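Local coordinates for hypothetic aldehyde deformylating oxygenase (Sulfolobus tokodaii, PDB 5V4T), which probably acts as a ferritin-like diiron oxidoreductase, with aldehyde deformylating oxygenase activity, and binds ferric iron within its helical bundle, at residues A[151-156]-A[207-212]. Sequence-based numbering, arbitrary orientation.
Sequences FGLSLI and NKILGS
Leu153 and Ile209 meet near the C-terminal ends of two helices, their CA atoms 6.5 Å apart, the nearest pair of backbone positions between 151-156 and 207-212. The contact is wholly apolar and small, burying 212 Å² in all. Leu153 has the largest share of it. Its CD2 lies against CG1 of Ile209 at 3.8 Å, the closest approach. Both methyls also rest on CB of Lys208, CD1 of Leu153 at 4.1 Å, where the two side chains cross at about a right angle. CG of Leu153 stands anti to its own carbonyl carbon (chi1 -66°), which carries the isobutyl fork out to the other helix. Beyond CB the lysine chain bends at three successive torsions and takes its ammonium end away from the leucine, so that aliphatic carbon alone faces the methyls. Three residues on, Ile156, already past the helix, reaches in with CD1, which sits 4.1 Å from CG1 of Ile209 and thus shares that methylene with Leu153. Replacing Leu153 by an alanine would probably open a gap between the helices, leaving Lys208 CB without its leucine cover and Ile209 CG1 with only the Ile156 methyl from 151-156. Each segment also has a serine turned back on its own backbone: Ser154 OG bonds Phe151 O at 2.7 Å, in the carbonyl plane on a lone pair, while Ser212 OG donates to Lys208 O, tilted 23° from the lysine's carbonyl plane. In the ferritin-like bundle the pair joins helix 132-155, which supplies the iron ligands Glu145 and His148, to the last helix, 191-211. Leu153 also packs on Met108 of helix 98-128; helix 159-179 touches both partners, through Ala162 against Ile156 and Val163 against Ile209, while Lys159 at its start hydrogen-bonds Ser212 O.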
ATOM      1  N   PHE A 151      -8.023  11.492   4.525  1.00 16.42           N
ATOM      2  CA  PHE A 151      -8.903  11.006   5.583  1.00 16.11           C
ATOM      3  C   PHE A 151      -8.132  10.611   6.828  1.00 18.15           C
ATOM      4  O   PHE A 151      -8.526  10.968   7.951  1.00 17.93           O
ATOM      5  CB  PHE A 151      -9.745   9.834   5.074  1.00 16.28           C
ATOM      6  CG  PHE A 151     -10.632   9.234   6.120  1.00 18.08           C
ATOM      7  CD1 PHE A 151     -11.617   9.978   6.737  1.00 20.25           C
ATOM      8  CD2 PHE A 151     -10.511   7.919   6.417  1.00 18.00           C
ATOM      9  CE1 PHE A 151     -12.406   9.377   7.753  1.00 19.72           C
ATOM     10  CE2 PHE A 151     -11.257   7.331   7.431  1.00 20.70           C
ATOM     11  CZ  PHE A 151     -12.192   8.074   8.082  1.00 17.74           C
ATOM     12  N   GLY A 152      -7.008   9.904   6.657  1.00 15.87           N
ATOM     13  CA  GLY A 152      -6.232   9.507   7.785  1.00 15.12           C
ATOM     14  C   GLY A 152      -5.774  10.707   8.582  1.00 16.01           C
ATOM     15  O   GLY A 152      -5.760  10.641   9.824  1.00 17.41           O
ATOM     16  N   LEU A 153      -5.405  11.799   7.918  1.00 17.14           N
ATOM     17  CA  LEU A 153      -5.022  13.045   8.647  1.00 19.57           C
ATOM     18  C   LEU A 153      -6.125  13.497   9.554  1.00 21.18           C
ATOM     19  O   LEU A 153      -5.886  13.960  10.642  1.00 21.72           O
ATOM     20  CB  LEU A 153      -4.617  14.166   7.679  1.00 21.32           C
ATOM     21  CG  LEU A 153      -3.373  13.985   6.860  1.00 25.77           C
ATOM     22  CD1 LEU A 153      -3.340  15.125   5.826  1.00 30.59           C
ATOM     23  CD2 LEU A 153      -2.103  14.019   7.742  1.00 27.23           C
ATOM     24  N   SER A 154      -7.372  13.339   9.129  1.00 20.19           N
ATOM     25  CA  SER A 154      -8.480  13.738   9.909  1.00 22.62           C
ATOM     26  C   SER A 154      -8.726  12.907  11.161  1.00 21.92           C
ATOM     27  O   SER A 154      -9.359  13.414  12.106  1.00 27.48           O
ATOM     28  CB  SER A 154      -9.769  13.810   8.985  1.00 23.56           C
ATOM     29  OG  SER A 154     -10.413  12.591   8.967  1.00 22.62           O
ATOM     30  N   LEU A 155      -8.219  11.689  11.242  1.00 18.78           N
ATOM     31  CA  LEU A 155      -8.330  10.786  12.349  1.00 19.19           C
ATOM     32  C   LEU A 155      -7.329  11.111  13.473  1.00 21.36           C
ATOM     33  O   LEU A 155      -7.453  10.590  14.589  1.00 24.71           O
ATOM     34  CB  LEU A 155      -8.097   9.335  11.945  1.00 23.48           C
ATOM     35  CG  LEU A 155      -9.137   8.761  10.967  1.00 23.42           C
ATOM     36  CD1 LEU A 155      -8.722   7.341  10.554  1.00 26.81           C
ATOM     37  CD2 LEU A 155     -10.547   8.833  11.543  1.00 27.78           C
ATOM     38  N   ILE A 156      -6.311  11.905  13.141  1.00 19.65           N
ATOM     39  CA  ILE A 156      -5.261  12.256  14.110  1.00 20.78           C
ATOM     40  C   ILE A 156      -5.634  13.483  14.910  1.00 20.45           C
ATOM     41  O   ILE A 156      -5.896  14.571  14.342  1.00 21.81           O
ATOM     42  CB  ILE A 156      -3.938  12.476  13.362  1.00 20.95           C
ATOM     43  CG1 ILE A 156      -3.491  11.133  12.820  1.00 19.77           C
ATOM     44  CG2 ILE A 156      -2.861  13.041  14.298  1.00 24.71           C
ATOM     45  CD1 ILE A 156      -2.490  11.233  11.684  1.00 19.79           C
ATOM     46  N   ASN A 207       4.957  16.921   8.043  1.00 13.60           N
ATOM     47  CA  ASN A 207       4.616  18.306   7.908  1.00 14.62           C
ATOM     48  C   ASN A 207       3.105  18.591   7.893  1.00 17.20           C
ATOM     49  O   ASN A 207       2.632  19.584   8.479  1.00 16.48           O
ATOM     50  CB  ASN A 207       5.249  18.857   6.682  1.00 14.79           C
ATOM     51  CG  ASN A 207       6.764  18.971   6.809  1.00 19.05           C
ATOM     52  OD1 ASN A 207       7.299  18.884   7.899  1.00 18.69           O
ATOM     53  ND2 ASN A 207       7.426  19.275   5.706  1.00 21.71           N
ATOM     54  N   LYS A 208       2.360  17.719   7.230  1.00 17.05           N
ATOM     55  CA  LYS A 208       0.913  17.888   7.127  1.00 19.86           C
ATOM     56  C   LYS A 208       0.245  17.648   8.494  1.00 18.99           C
ATOM     57  O   LYS A 208      -0.646  18.399   8.896  1.00 19.76           O
ATOM     58  CB  LYS A 208       0.365  16.905   6.122  1.00 22.90           C
ATOM     59  CG  LYS A 208       0.308  17.479   4.724  1.00 32.76           C
ATOM     60  CD  LYS A 208      -0.971  18.312   4.562  1.00 37.06           C
ATOM     61  CE  LYS A 208      -1.602  18.204   3.186  1.00 45.86           C
ATOM     62  NZ  LYS A 208      -2.187  19.515   2.771  1.00 52.88           N
ATOM     63  N   ILE A 209       0.736  16.643   9.219  1.00 15.23           N
ATOM     64  CA  ILE A 209       0.275  16.367  10.594  1.00 16.69           C
ATOM     65  C   ILE A 209       0.502  17.598  11.511  1.00 17.55           C
ATOM     66  O   ILE A 209      -0.385  18.005  12.275  1.00 18.03           O
ATOM     67  CB  ILE A 209       0.890  15.132  11.252  1.00 17.00           C
ATOM     68  CG1 ILE A 209       0.498  13.822  10.511  1.00 15.63           C
ATOM     69  CG2 ILE A 209       0.566  15.042  12.723  1.00 17.61           C
ATOM     70  CD1 ILE A 209       1.354  12.686  10.882  1.00 17.25           C
ATOM     71  N   LEU A 210       1.699  18.168  11.424  1.00 16.85           N
ATOM     72  CA  LEU A 210       2.028  19.337  12.218  1.00 17.75           C
ATOM     73  C   LEU A 210       1.316  20.616  11.801  1.00 21.37           C
ATOM     74  O   LEU A 210       1.173  21.513  12.628  1.00 22.94           O
ATOM     75  CB  LEU A 210       3.550  19.511  12.310  1.00 17.38           C
ATOM     76  CG  LEU A 210       4.175  18.376  13.093  1.00 17.14           C
ATOM     77  CD1 LEU A 210       5.675  18.559  13.125  1.00 20.04           C
ATOM     78  CD2 LEU A 210       3.718  18.189  14.517  1.00 20.13           C
ATOM     79  N   GLY A 211       0.885  20.687  10.559  1.00 21.05           N
ATOM     80  CA  GLY A 211       0.163  21.848  10.035  1.00 28.83           C
ATOM     81  C   GLY A 211      -1.331  21.865  10.205  1.00 34.87           C
ATOM     82  O   GLY A 211      -1.925  22.895   9.910  1.00 41.20           O
ATOM     83  N   SER A 212      -1.952  20.786  10.716  1.00 40.56           N
ATOM     84  CA  SER A 212      -3.436  20.683  10.798  1.00 45.44           C
ATOM     85  C   SER A 212      -4.095  21.644  11.769  1.00 52.91           C
ATOM     86  O   SER A 212      -3.560  21.774  12.865  1.00 47.65           O
ATOM     87  CB  SER A 212      -3.864  19.302  11.246  1.00 48.48           C
ATOM     88  OG  SER A 212      -3.311  18.336  10.404  1.00 53.96           O
TER